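Local coordinates for purine catabolism protein pucG (PDB 3ISL) that catalyses the pyridoxal-phosphate-dependent transfer of an amino group from (S)-ureidoglycine to glyoxylate, giving oxalurate and glycine in the breakdown of purines, at residues 119-124 / 314-319; 145-150 / 322-327; 349-354 / 361-366. One frame throughout, in Å; residues are numbered along the deposited sequence.

How the contacts relate
In this class-V, PLP-dependent aminotransferase, contacts 1 and 2 join the earlier part of the chain to the later part, while contact 3 lies within the later part. Contact 1, near the surface, joins the loop after strand 111-116 to the loop before strand 324-328; contact 2, about 10 Å away between centres, brings the cofactor-touching turn 145-150 against that strand. The two cross along the chain, their segments alternating, while contact 3 follows both in sequence. Its centre is about 9 Å from that of contact 2 and about 17 Å from that of contact 1. Strands 324-328 and 361-365 are antiparallel neighbours, so contacts 2 and 3 share one small sheet, and Arg363 reaches from it to the carbonyl of Thr147.

Contact 1. Residues 119-124 / 314-319; sequences WGTVFD and FGDDSC
Gly120 and Gly315 bring two irregular backbones to 4.5 Å between their CA atoms, and one fairly straight hydrogen bond joins the two segments there, Asp316 N to Gly120 O at 3.0 Å, with the donor in the carbonyl plane. Segment 314-319 then folds into an Asx turn: Asp316 OD1 accepts from Ser318 N through the lone pair that points away from the other carboxylate oxygen. The CB of Asp316 also lies against Gly120 O. In this way the loop leading to helix 125-135 meets the loop leading to strand 324-328.

Phe314 reaches back to the glycine. Its CG stands anti to the backbone N (chi1 168°), and the far end of the ring, CZ, comes to 3.6 Å from Gly120 CA, an oblique approach. Trp119 O lies near the ring plane, at its edge. Phe314 CZ thus packs directly against the CA of a residue that has no side chain. Both glycines also have positive phi angles.

Farther along, Val122 and Cys319 point toward each other, and Arg151 of strand 151-152 touches both side chains as well as Phe314. The thiol occupies the position between the backbone N and the carbonyl carbon (chi1 57°), while both valine methyls face the cysteine; the closer is Val122 CG1, 3.5 Å from Cys319 SG.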
ATOM      1  N   TRP A 119      16.060 -26.509  -6.512  1.00 28.58           N
ATOM      2  CA  TRP A 119      15.195 -26.113  -5.426  1.00 29.72           C
ATOM      3  C   TRP A 119      15.402 -27.071  -4.263  1.00 28.87           C
ATOM      4  O   TRP A 119      15.360 -28.296  -4.440  1.00 29.49           O
ATOM      5  CB  TRP A 119      13.731 -25.998  -5.853  1.00 29.77           C
ATOM      6  CG  TRP A 119      13.450 -24.798  -6.680  1.00 29.56           C
ATOM      7  CD1 TRP A 119      14.338 -24.101  -7.447  1.00 30.13           C
ATOM      8  CD2 TRP A 119      12.183 -24.145  -6.835  1.00 29.79           C
ATOM      9  NE1 TRP A 119      13.694 -23.057  -8.083  1.00 31.58           N
ATOM     10  CE2 TRP A 119      12.381 -23.043  -7.696  1.00 31.14           C
ATOM     11  CE3 TRP A 119      10.906 -24.371  -6.310  1.00 33.03           C
ATOM     12  CZ2 TRP A 119      11.346 -22.181  -8.067  1.00 29.96           C
ATOM     13  CZ3 TRP A 119       9.870 -23.490  -6.659  1.00 31.23           C
ATOM     14  CH2 TRP A 119      10.110 -22.419  -7.543  1.00 32.51           C
ATOM     15  N   GLY A 120      15.704 -26.481  -3.104  1.00 28.26           N
ATOM     16  CA  GLY A 120      15.987 -27.218  -1.877  1.00 27.34           C
ATOM     17  C   GLY A 120      17.460 -27.137  -1.518  1.00 28.36           C
ATOM     18  O   GLY A 120      17.866 -27.596  -0.448  1.00 27.26           O
ATOM     19  N   THR A 121      18.275 -26.583  -2.418  1.00 27.61           N
ATOM     20  CA  THR A 121      19.690 -26.377  -2.128  1.00 28.71           C
ATOM     21  C   THR A 121      19.981 -24.867  -2.284  1.00 28.21           C
ATOM     22  O   THR A 121      19.048 -24.071  -2.624  1.00 28.18           O
ATOM     23  CB  THR A 121      20.631 -27.230  -3.070  1.00 29.20           C
ATOM     24  OG1 THR A 121      20.721 -26.607  -4.351  1.00 27.29           O
ATOM     25  CG2 THR A 121      20.123 -28.700  -3.263  1.00 31.44           C
ATOM     26  N   VAL A 122      21.235 -24.470  -2.046  1.00 26.62           N
ATOM     27  CA  VAL A 122      21.696 -23.078  -2.276  1.00 26.35           C
ATOM     28  C   VAL A 122      23.013 -23.134  -3.094  1.00 27.08           C
ATOM     29  O   VAL A 122      23.603 -24.182  -3.205  1.00 26.67           O
ATOM     30  CB  VAL A 122      21.902 -22.240  -0.940  1.00 27.14           C
ATOM     31  CG1 VAL A 122      20.608 -22.159  -0.077  1.00 23.59           C
ATOM     32  CG2 VAL A 122      23.116 -22.754  -0.088  1.00 26.17           C
ATOM     33  N   PHE A 123      23.491 -21.993  -3.582  1.00 26.21           N
ATOM     34  CA  PHE A 123      24.811 -21.877  -4.236  1.00 27.66           C
ATOM     35  C   PHE A 123      26.004 -21.942  -3.265  1.00 27.41           C
ATOM     36  O   PHE A 123      25.899 -21.488  -2.140  1.00 27.48           O
ATOM     37  CB  PHE A 123      24.888 -20.543  -4.989  1.00 27.06           C
ATOM     38  CG  PHE A 123      23.888 -20.439  -6.121  1.00 27.28           C
ATOM     39  CD1 PHE A 123      24.198 -20.946  -7.371  1.00 26.19           C
ATOM     40  CD2 PHE A 123      22.645 -19.852  -5.914  1.00 27.23           C
ATOM     41  CE1 PHE A 123      23.280 -20.841  -8.436  1.00 26.86           C
ATOM     42  CE2 PHE A 123      21.715 -19.710  -6.942  1.00 26.73           C
ATOM     43  CZ  PHE A 123      22.032 -20.225  -8.227  1.00 25.67           C
ATOM     44  N   ASP A 124      27.128 -22.494  -3.718  1.00 27.47           N
ATOM     45  CA  ASP A 124      28.398 -22.219  -3.080  1.00 26.73           C
ATOM     46  C   ASP A 124      28.681 -20.753  -3.419  1.00 25.74           C
ATOM     47  O   ASP A 124      28.702 -20.460  -4.588  1.00 24.44           O
ATOM     48  CB  ASP A 124      29.478 -23.065  -3.745  1.00 27.22           C
ATOM     49  CG  ASP A 124      30.786 -22.945  -3.039  1.00 27.60           C
ATOM     50  OD1 ASP A 124      31.159 -21.839  -2.619  1.00 27.97           O
ATOM     51  OD2 ASP A 124      31.438 -23.955  -2.852  1.00 30.23           O
ATOM     52  N   PHE A 314      11.717 -31.876   3.906  1.00 28.09           N
ATOM     53  CA  PHE A 314      12.339 -31.624   2.617  1.00 28.27           C
ATOM     54  C   PHE A 314      13.585 -30.755   2.772  1.00 28.95           C
ATOM     55  O   PHE A 314      13.643 -29.859   3.656  1.00 26.25           O
ATOM     56  CB  PHE A 314      11.335 -30.884   1.726  1.00 28.56           C
ATOM     57  CG  PHE A 314      11.919 -30.294   0.454  1.00 27.95           C
ATOM     58  CD1 PHE A 314      12.215 -31.106  -0.626  1.00 29.57           C
ATOM     59  CD2 PHE A 314      12.133 -28.925   0.343  1.00 28.26           C
ATOM     60  CE1 PHE A 314      12.757 -30.561  -1.833  1.00 31.35           C
ATOM     61  CE2 PHE A 314      12.647 -28.360  -0.848  1.00 32.63           C
ATOM     62  CZ  PHE A 314      12.964 -29.162  -1.925  1.00 30.59           C
ATOM     63  N   GLY A 315      14.579 -31.012   1.913  1.00 28.46           N
ATOM     64  CA  GLY A 315      15.560 -29.969   1.646  1.00 30.74           C
ATOM     65  C   GLY A 315      16.882 -30.138   2.367  1.00 31.83           C
ATOM     66  O   GLY A 315      16.998 -30.988   3.272  1.00 31.53           O
ATOM     67  N   ASP A 316      17.872 -29.338   1.934  1.00 32.37           N
ATOM     68  CA  ASP A 316      19.257 -29.390   2.426  1.00 33.77           C
ATOM     69  C   ASP A 316      19.246 -28.867   3.862  1.00 33.89           C
ATOM     70  O   ASP A 316      18.995 -27.675   4.088  1.00 33.05           O
ATOM     71  CB  ASP A 316      20.141 -28.482   1.565  1.00 33.64           C
ATOM     72  CG  ASP A 316      21.617 -28.794   1.672  1.00 37.01           C
ATOM     73  OD1 ASP A 316      22.190 -28.821   2.792  1.00 38.34           O
ATOM     74  OD2 ASP A 316      22.227 -28.979   0.595  1.00 40.16           O
ATOM     75  N   ASP A 317      19.537 -29.771   4.807  1.00 34.56           N
ATOM     76  CA  ASP A 317      19.583 -29.440   6.234  1.00 34.66           C
ATOM     77  C   ASP A 317      20.661 -28.378   6.565  1.00 33.05           C
ATOM     78  O   ASP A 317      20.535 -27.671   7.541  1.00 35.42           O
ATOM     79  CB  ASP A 317      19.714 -30.713   7.121  1.00 34.47           C
ATOM     80  CG  ASP A 317      21.041 -31.470   6.923  1.00 40.01           C
ATOM     81  OD1 ASP A 317      22.107 -30.884   6.573  1.00 42.37           O
ATOM     82  OD2 ASP A 317      21.030 -32.713   7.131  1.00 44.23           O
ATOM     83  N   SER A 318      21.679 -28.208   5.745  1.00 31.21           N
ATOM     84  CA  SER A 318      22.724 -27.222   6.093  1.00 30.12           C
ATOM     85  C   SER A 318      22.321 -25.771   5.856  1.00 29.43           C
ATOM     86  O   SER A 318      22.880 -24.860   6.452  1.00 30.61           O
ATOM     87  CB  SER A 318      24.049 -27.525   5.390  1.00 30.12           C
ATOM     88  OG  SER A 318      23.888 -27.445   3.989  1.00 30.93           O
ATOM     89  N   CYS A 319      21.335 -25.549   5.020  1.00 27.34           N
ATOM     90  CA  CYS A 319      20.894 -24.196   4.767  1.00 27.02           C
ATOM     91  C   CYS A 319      19.382 -24.110   5.053  1.00 25.82           C
ATOM     92  O   CYS A 319      18.654 -23.497   4.284  1.00 26.75           O
ATOM     93  CB  CYS A 319      21.213 -23.810   3.303  1.00 26.45           C
ATOM     94  SG  CYS A 319      20.440 -24.981   2.068  1.00 28.64           S
TER

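Contact 2. Residues 145-150 / 322-327; sequences GETSTG and PVVTCV. With PLP (pyridoxal-5'-phosphate), chain C.
Thr147 stands between the cofactor and Val324, and its two branches divide the work. Its hydroxyl OG1 makes a hydrogen bond of 3.2 Å with O3 of PLP, in which either oxygen could be the donor. Its methyl CG2 lies 4.0 Å from Val324 CG2, the two side chains crossing at about a right angle. The hydroxyl sits between the backbone N and the carbonyl carbon (chi1 52°), which leaves CG2 anti to the carbonyl carbon. Gly145 adds a second touch on the cofactor, its O atom lying 3.5 Å from C2A of PLP.

The next shell is the turn that carries Thr147. Glu146 OE1 receives Ser148 OG at 2.7 Å, approached from above the carboxylate plane, and the same carboxylate accepts backbone N-H groups of Phe97 and Gly98 at the start of helix 96-107. These bonds tie the turn to the helix and probably help to set the orientation of Thr147. Where the turn closes, Cys326 SG lies 3.6 Å from Thr149 O and rests on the bare CA of Gly150, 3.9 Å from that atom. No direct hydrogen bond joins the two segments; a water bridges them instead, donating to Gly150 O and to Val324 O at 2.8 Å each.

Val324 and Cys326 both point toward the turn, whereas Thr325 points away from it, and its side chain touches Leu302 of helix 288-308. Strand 324-328 thus lies between that helix and the cofactor turn, with strand 361-365 alongside it and, beyond Gly150, the turn running on into strand 151-152.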
ATOM      1  N   GLY A 145      16.141 -15.312   2.112  1.00 23.21           N
ATOM      2  CA  GLY A 145      15.474 -16.558   2.523  1.00 24.12           C
ATOM      3  C   GLY A 145      14.320 -16.836   1.537  1.00 26.12           C
ATOM      4  O   GLY A 145      13.415 -15.992   1.375  1.00 22.92           O
ATOM      5  N   GLU A 146      14.348 -17.990   0.859  1.00 25.42           N
ATOM      6  CA  GLU A 146      13.227 -18.372  -0.064  1.00 25.92           C
ATOM      7  C   GLU A 146      12.262 -19.215   0.704  1.00 26.87           C
ATOM      8  O   GLU A 146      12.620 -20.375   1.051  1.00 26.10           O
ATOM      9  CB  GLU A 146      13.704 -19.342  -1.182  1.00 26.81           C
ATOM     10  CG  GLU A 146      14.316 -18.727  -2.392  1.00 26.79           C
ATOM     11  CD  GLU A 146      13.305 -18.045  -3.276  1.00 27.24           C
ATOM     12  OE1 GLU A 146      12.097 -18.297  -3.136  1.00 24.32           O
ATOM     13  OE2 GLU A 146      13.723 -17.277  -4.149  1.00 30.20           O
ATOM     14  N   THR A 147      11.044 -18.700   0.932  1.00 27.38           N
ATOM     15  CA  THR A 147      10.061 -19.433   1.648  1.00 29.28           C
ATOM     16  C   THR A 147       9.540 -20.515   0.764  1.00 27.97           C
ATOM     17  O   THR A 147       9.031 -21.501   1.288  1.00 28.37           O
ATOM     18  CB  THR A 147       8.836 -18.583   2.114  1.00 29.33           C
ATOM     19  OG1 THR A 147       8.306 -17.882   0.989  1.00 34.11           O
ATOM     20  CG2 THR A 147       9.257 -17.582   3.145  1.00 34.35           C
ATOM     21  N   SER A 148       9.641 -20.333  -0.555  1.00 27.39           N
ATOM     22  CA  SER A 148       9.134 -21.316  -1.498  1.00 26.21           C
ATOM     23  C   SER A 148       9.871 -22.648  -1.321  1.00 24.72           C
ATOM     24  O   SER A 148       9.319 -23.693  -1.530  1.00 24.56           O
ATOM     25  CB  SER A 148       9.272 -20.799  -2.963  1.00 26.49           C
ATOM     26  OG  SER A 148      10.661 -20.599  -3.305  1.00 25.04           O
ATOM     27  N   THR A 149      11.137 -22.592  -0.964  1.00 25.43           N
ATOM     28  CA  THR A 149      11.961 -23.800  -0.846  1.00 24.35           C
ATOM     29  C   THR A 149      12.418 -24.051   0.600  1.00 24.31           C
ATOM     30  O   THR A 149      12.867 -25.116   0.927  1.00 25.34           O
ATOM     31  CB  THR A 149      13.162 -23.803  -1.814  1.00 23.87           C
ATOM     32  OG1 THR A 149      14.181 -22.890  -1.396  1.00 23.43           O
ATOM     33  CG2 THR A 149      12.723 -23.509  -3.302  1.00 25.36           C
ATOM     34  N   GLY A 150      12.241 -23.071   1.467  1.00 24.47           N
ATOM     35  CA  GLY A 150      12.693 -23.152   2.865  1.00 24.02           C
ATOM     36  C   GLY A 150      14.193 -23.008   3.092  1.00 24.04           C
ATOM     37  O   GLY A 150      14.685 -23.417   4.150  1.00 24.33           O
ATOM     38  N   PRO A 322      15.330 -20.859   9.296  1.00 23.48           N
ATOM     39  CA  PRO A 322      14.841 -21.235  10.660  1.00 25.54           C
ATOM     40  C   PRO A 322      13.311 -21.075  10.791  1.00 26.21           C
ATOM     41  O   PRO A 322      12.660 -21.928  11.437  1.00 26.18           O
ATOM     42  CB  PRO A 322      15.576 -20.248  11.623  1.00 23.58           C
ATOM     43  CG  PRO A 322      16.819 -19.801  10.810  1.00 25.93           C
ATOM     44  CD  PRO A 322      16.243 -19.693   9.351  1.00 23.64           C
ATOM     45  N   VAL A 323      12.764 -20.108  10.062  1.00 24.37           N
ATOM     46  CA  VAL A 323      11.337 -19.734  10.216  1.00 24.48           C
ATOM     47  C   VAL A 323      10.347 -20.448   9.298  1.00 25.06           C
ATOM     48  O   VAL A 323       9.154 -20.145   9.321  1.00 25.63           O
ATOM     49  CB  VAL A 323      11.115 -18.189  10.292  1.00 23.14           C
ATOM     50  CG1 VAL A 323      11.984 -17.591  11.450  1.00 20.97           C
ATOM     51  CG2 VAL A 323      11.475 -17.493   8.953  1.00 23.14           C
ATOM     52  N   VAL A 324      10.808 -21.446   8.544  1.00 25.32           N
ATOM     53  CA  VAL A 324       9.893 -22.216   7.719  1.00 24.15           C
ATOM     54  C   VAL A 324      10.386 -23.618   7.850  1.00 25.26           C
ATOM     55  O   VAL A 324      11.586 -23.846   7.906  1.00 24.81           O
ATOM     56  CB  VAL A 324       9.963 -21.740   6.222  1.00 25.81           C
ATOM     57  CG1 VAL A 324       9.192 -22.648   5.305  1.00 26.50           C
ATOM     58  CG2 VAL A 324       9.392 -20.298   6.090  1.00 22.46           C
ATOM     59  N   THR A 325       9.449 -24.558   7.844  1.00 24.39           N
ATOM     60  CA  THR A 325       9.754 -25.959   7.977  1.00 24.06           C
ATOM     61  C   THR A 325       8.939 -26.685   6.930  1.00 23.08           C
ATOM     62  O   THR A 325       7.711 -26.549   6.907  1.00 22.74           O
ATOM     63  CB  THR A 325       9.357 -26.404   9.401  1.00 23.82           C
ATOM     64  OG1 THR A 325      10.290 -25.787  10.260  1.00 23.49           O
ATOM     65  CG2 THR A 325       9.471 -27.994   9.577  1.00 23.81           C
ATOM     66  N   CYS A 326       9.622 -27.362   6.019  1.00 23.16           N
ATOM     67  CA  CYS A 326       8.996 -27.981   4.848  1.00 24.65           C
ATOM     68  C   CYS A 326       8.827 -29.454   5.167  1.00 24.50           C
ATOM     69  O   CYS A 326       9.823 -30.184   5.301  1.00 24.29           O
ATOM     70  CB  CYS A 326       9.888 -27.820   3.583  1.00 25.65           C
ATOM     71  SG  CYS A 326      10.239 -26.124   3.165  1.00 26.43           S
ATOM     72  N   VAL A 327       7.572 -29.886   5.287  1.00 24.62           N
ATOM     73  CA  VAL A 327       7.270 -31.238   5.708  1.00 23.63           C
ATOM     74  C   VAL A 327       6.851 -32.011   4.478  1.00 24.99           C
ATOM     75  O   VAL A 327       5.977 -31.557   3.739  1.00 24.56           O
ATOM     76  CB  VAL A 327       6.147 -31.268   6.758  1.00 23.84           C
ATOM     77  CG1 VAL A 327       5.805 -32.744   7.216  1.00 23.36           C
ATOM     78  CG2 VAL A 327       6.501 -30.362   7.954  1.00 24.70           C
TER
HETATM   79  N1  PLP C 419       9.790 -11.925  -1.278  1.00 48.01           N
HETATM   80  C2  PLP C 419       9.896 -13.108  -0.408  1.00 54.08           C
HETATM   81  C2A PLP C 419      11.095 -13.786  -0.109  1.00 53.92           C
HETATM   82  C3  PLP C 419       8.772 -13.679   0.202  1.00 55.09           C
HETATM   83  O3  PLP C 419       8.872 -14.776   1.019  1.00 59.85           O
HETATM   84  C4  PLP C 419       7.507 -13.156   0.047  1.00 54.47           C
HETATM   85  C4A PLP C 419       6.287 -13.835   0.782  1.00 50.93           C
HETATM   86  C5  PLP C 419       7.360 -12.031  -0.755  1.00 55.92           C
HETATM   87  C6  PLP C 419       8.457 -11.410  -1.433  1.00 57.10           C
HETATM   88  C5A PLP C 419       5.964 -11.535  -0.939  1.00 55.45           C
HETATM   89  O4P PLP C 419       5.881 -10.227  -0.618  1.00 57.94           O
HETATM   90  P   PLP C 419       4.398  -9.691  -0.724  1.00 55.59           P
HETATM   91  O1P PLP C 419       3.389 -10.814  -0.934  1.00 48.93           O
HETATM   92  O2P PLP C 419       4.575  -8.583  -1.952  1.00 47.17           O
HETATM   93  O3P PLP C 419       4.054  -8.792   0.653  1.00 53.58           O
HETATM   94  O   HOH W   1      12.757 -24.846   5.597  1.00 23.51           O

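Contact 3. Residues 349-354 / 361-366; sequences EIASSF and IWRIGT
Ile350 lays its CD1 methyl over one face of the Trp362 indole, a CH-pi contact 4.0 Å from the centroid of the five-membered ring and 26° off its normal. The other branch, CG2, meets Ile364 CG1, so a single isoleucine spans two residues on the same face of strand 361-365. Helices 335-346 and 373-389 both pack on this face: Leu342 and Val379 touch Ile350, Val338 and Leu387 touch Trp362, and the indole NE1 donates to Gly335 O.

Between the backbones a single antiparallel bridge pairs Ala351 with Arg363 as a hydrogen-bonded pair. Arg363 N reaches Ala351 O at 2.9 Å and Ala351 N reaches Arg363 O at 3.2 Å. Segment 349-354 thus joins strand 361-365 on the edge not paired with 324-328.

Arg363 carries the polar side of the contact. Its chain bends at chi3 (-75°), and the guanidinium meets Ser352 O at its edge, in plane: NH2 gives a fairly straight bond of 3.0 Å, nearly along the C=O axis, and NE a weak one of 3.4 Å. Ala351 CB lies over one guanidinium face. Nearby, Ser353 OG is pressed to 3.2 Å from Ile361 CG1.

NH1 donates to Thr147 O, in the turn that touches PLP. The carbonyls of Ser352 and Thr147 thus hold the guanidinium, about 7 Å from PLP between nearest atoms, consistent with its binding a substrate carboxylate as the equivalent arginine does in related transaminases.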
ATOM      1  N   GLU A 349      -3.956 -22.754   9.927  1.00 22.70           N
ATOM      2  CA  GLU A 349      -3.553 -22.544   8.524  1.00 23.99           C
ATOM      3  C   GLU A 349      -2.100 -22.891   8.316  1.00 24.14           C
ATOM      4  O   GLU A 349      -1.258 -22.342   8.995  1.00 24.12           O
ATOM      5  CB  GLU A 349      -3.784 -21.078   8.062  1.00 22.71           C
ATOM      6  CG  GLU A 349      -3.918 -21.018   6.532  1.00 26.33           C
ATOM      7  CD  GLU A 349      -3.717 -19.585   5.969  1.00 30.20           C
ATOM      8  OE1 GLU A 349      -3.520 -18.669   6.771  1.00 23.77           O
ATOM      9  OE2 GLU A 349      -3.773 -19.385   4.739  1.00 33.35           O
ATOM     10  N   ILE A 350      -1.846 -23.826   7.401  1.00 23.90           N
ATOM     11  CA  ILE A 350      -0.503 -24.135   6.861  1.00 23.35           C
ATOM     12  C   ILE A 350      -0.530 -23.943   5.346  1.00 22.99           C
ATOM     13  O   ILE A 350      -1.585 -23.871   4.738  1.00 21.82           O
ATOM     14  CB  ILE A 350       0.036 -25.576   7.236  1.00 22.41           C
ATOM     15  CG1 ILE A 350      -0.758 -26.672   6.496  1.00 21.30           C
ATOM     16  CG2 ILE A 350       0.110 -25.712   8.812  1.00 24.00           C
ATOM     17  CD1 ILE A 350      -0.310 -28.211   6.861  1.00 20.98           C
ATOM     18  N   ALA A 351       0.645 -23.856   4.752  1.00 24.60           N
ATOM     19  CA  ALA A 351       0.764 -23.539   3.327  1.00 25.61           C
ATOM     20  C   ALA A 351       0.980 -24.794   2.492  1.00 27.41           C
ATOM     21  O   ALA A 351       1.687 -25.707   2.913  1.00 27.48           O
ATOM     22  CB  ALA A 351       1.892 -22.538   3.141  1.00 22.27           C
ATOM     23  N   SER A 352       0.378 -24.843   1.308  1.00 30.93           N
ATOM     24  CA  SER A 352       0.761 -25.840   0.313  1.00 35.17           C
ATOM     25  C   SER A 352       1.889 -25.238  -0.516  1.00 37.54           C
ATOM     26  O   SER A 352       2.353 -24.136  -0.239  1.00 38.24           O
ATOM     27  CB  SER A 352      -0.412 -26.197  -0.612  1.00 35.40           C
ATOM     28  OG  SER A 352      -1.197 -27.263  -0.078  1.00 40.50           O
ATOM     29  N   SER A 353       2.335 -25.970  -1.529  1.00 39.69           N
ATOM     30  CA  SER A 353       3.226 -25.434  -2.541  1.00 41.56           C
ATOM     31  C   SER A 353       2.526 -25.428  -3.890  1.00 43.59           C
ATOM     32  O   SER A 353       1.720 -26.330  -4.199  1.00 44.54           O
ATOM     33  CB  SER A 353       4.461 -26.297  -2.640  1.00 41.50           C
ATOM     34  OG  SER A 353       5.266 -26.123  -1.503  1.00 39.40           O
ATOM     35  N   PHE A 354       2.819 -24.412  -4.692  1.00 45.65           N
ATOM     36  CA  PHE A 354       2.342 -24.390  -6.079  1.00 47.21           C
ATOM     37  C   PHE A 354       3.562 -24.308  -7.012  1.00 46.62           C
ATOM     38  O   PHE A 354       4.622 -23.802  -6.609  1.00 47.84           O
ATOM     39  CB  PHE A 354       1.254 -23.306  -6.271  1.00 48.38           C
ATOM     40  CG  PHE A 354      -0.025 -23.607  -5.495  1.00 51.71           C
ATOM     41  CD1 PHE A 354      -0.918 -24.617  -5.942  1.00 54.46           C
ATOM     42  CD2 PHE A 354      -0.319 -22.931  -4.289  1.00 54.64           C
ATOM     43  CE1 PHE A 354      -2.111 -24.929  -5.206  1.00 56.08           C
ATOM     44  CE2 PHE A 354      -1.506 -23.233  -3.535  1.00 55.26           C
ATOM     45  CZ  PHE A 354      -2.397 -24.238  -3.993  1.00 55.67           C
ATOM     46  N   ILE A 361       5.209 -30.975  -0.575  1.00 25.18           N
ATOM     47  CA  ILE A 361       5.499 -30.459   0.759  1.00 25.05           C
ATOM     48  C   ILE A 361       4.391 -29.605   1.297  1.00 24.31           C
ATOM     49  O   ILE A 361       3.688 -28.921   0.542  1.00 23.04           O
ATOM     50  CB  ILE A 361       6.832 -29.594   0.836  1.00 24.46           C
ATOM     51  CG1 ILE A 361       6.908 -28.517  -0.260  1.00 24.01           C
ATOM     52  CG2 ILE A 361       8.062 -30.458   0.877  1.00 23.14           C
ATOM     53  CD1 ILE A 361       7.951 -27.354   0.041  1.00 23.30           C
ATOM     54  N   TRP A 362       4.239 -29.626   2.610  1.00 24.29           N
ATOM     55  CA  TRP A 362       3.549 -28.491   3.274  1.00 23.70           C
ATOM     56  C   TRP A 362       4.620 -27.627   3.820  1.00 24.36           C
ATOM     57  O   TRP A 362       5.673 -28.136   4.130  1.00 24.78           O
ATOM     58  CB  TRP A 362       2.669 -28.906   4.442  1.00 21.90           C
ATOM     59  CG  TRP A 362       1.580 -29.882   4.122  1.00 22.46           C
ATOM     60  CD1 TRP A 362       0.361 -29.633   3.489  1.00 20.77           C
ATOM     61  CD2 TRP A 362       1.564 -31.269   4.500  1.00 20.83           C
ATOM     62  NE1 TRP A 362      -0.399 -30.822   3.446  1.00 21.97           N
ATOM     63  CE2 TRP A 362       0.320 -31.828   4.054  1.00 21.91           C
ATOM     64  CE3 TRP A 362       2.493 -32.102   5.149  1.00 22.55           C
ATOM     65  CZ2 TRP A 362      -0.009 -33.212   4.239  1.00 21.56           C
ATOM     66  CZ3 TRP A 362       2.171 -33.472   5.342  1.00 18.49           C
ATOM     67  CH2 TRP A 362       0.932 -34.015   4.861  1.00 21.41           C
ATOM     68  N   ARG A 363       4.346 -26.323   3.963  1.00 25.06           N
ATOM     69  CA  ARG A 363       5.294 -25.424   4.594  1.00 25.60           C
ATOM     70  C   ARG A 363       4.693 -24.854   5.873  1.00 24.36           C
ATOM     71  O   ARG A 363       3.657 -24.204   5.852  1.00 23.40           O
ATOM     72  CB  ARG A 363       5.721 -24.302   3.631  1.00 25.18           C
ATOM     73  CG  ARG A 363       6.390 -24.823   2.381  1.00 28.05           C
ATOM     74  CD  ARG A 363       6.687 -23.702   1.419  1.00 29.79           C
ATOM     75  NE  ARG A 363       5.473 -23.266   0.770  1.00 31.36           N
ATOM     76  CZ  ARG A 363       5.181 -21.997   0.508  1.00 30.33           C
ATOM     77  NH1 ARG A 363       6.016 -21.023   0.809  1.00 28.08           N
ATOM     78  NH2 ARG A 363       4.044 -21.714  -0.089  1.00 29.43           N
ATOM     79  N   ILE A 364       5.360 -25.077   7.003  1.00 23.85           N
ATOM     80  CA  ILE A 364       4.801 -24.581   8.249  1.00 23.45           C
ATOM     81  C   ILE A 364       5.728 -23.418   8.650  1.00 24.55           C
ATOM     82  O   ILE A 364       6.920 -23.637   8.832  1.00 24.40           O
ATOM     83  CB  ILE A 364       4.735 -25.626   9.320  1.00 23.17           C
ATOM     84  CG1 ILE A 364       3.972 -26.879   8.801  1.00 24.05           C
ATOM     85  CG2 ILE A 364       4.167 -25.024  10.686  1.00 20.37           C
ATOM     86  CD1 ILE A 364       3.818 -28.033   9.808  1.00 23.19           C
ATOM     87  N   GLY A 365       5.149 -22.211   8.741  1.00 22.63           N
ATOM     88  CA  GLY A 365       5.860 -20.977   9.137  1.00 23.56           C
ATOM     89  C   GLY A 365       5.847 -20.892  10.654  1.00 23.83           C
ATOM     90  O   GLY A 365       4.865 -21.354  11.297  1.00 25.70           O
ATOM     91  N   THR A 366       6.936 -20.406  11.256  1.00 23.54           N
ATOM     92  CA  THR A 366       6.979 -20.120  12.715  1.00 22.24           C
ATOM     93  C   THR A 366       7.598 -18.731  12.744  1.00 22.35           C
ATOM     94  O   THR A 366       8.762 -18.603  13.016  1.00 24.47           O
ATOM     95  CB  THR A 366       7.899 -21.128  13.521  1.00 22.74           C
ATOM     96  OG1 THR A 366       9.109 -21.353  12.786  1.00 23.93           O
ATOM     97  CG2 THR A 366       7.223 -22.472  13.728  1.00 20.98           C
TER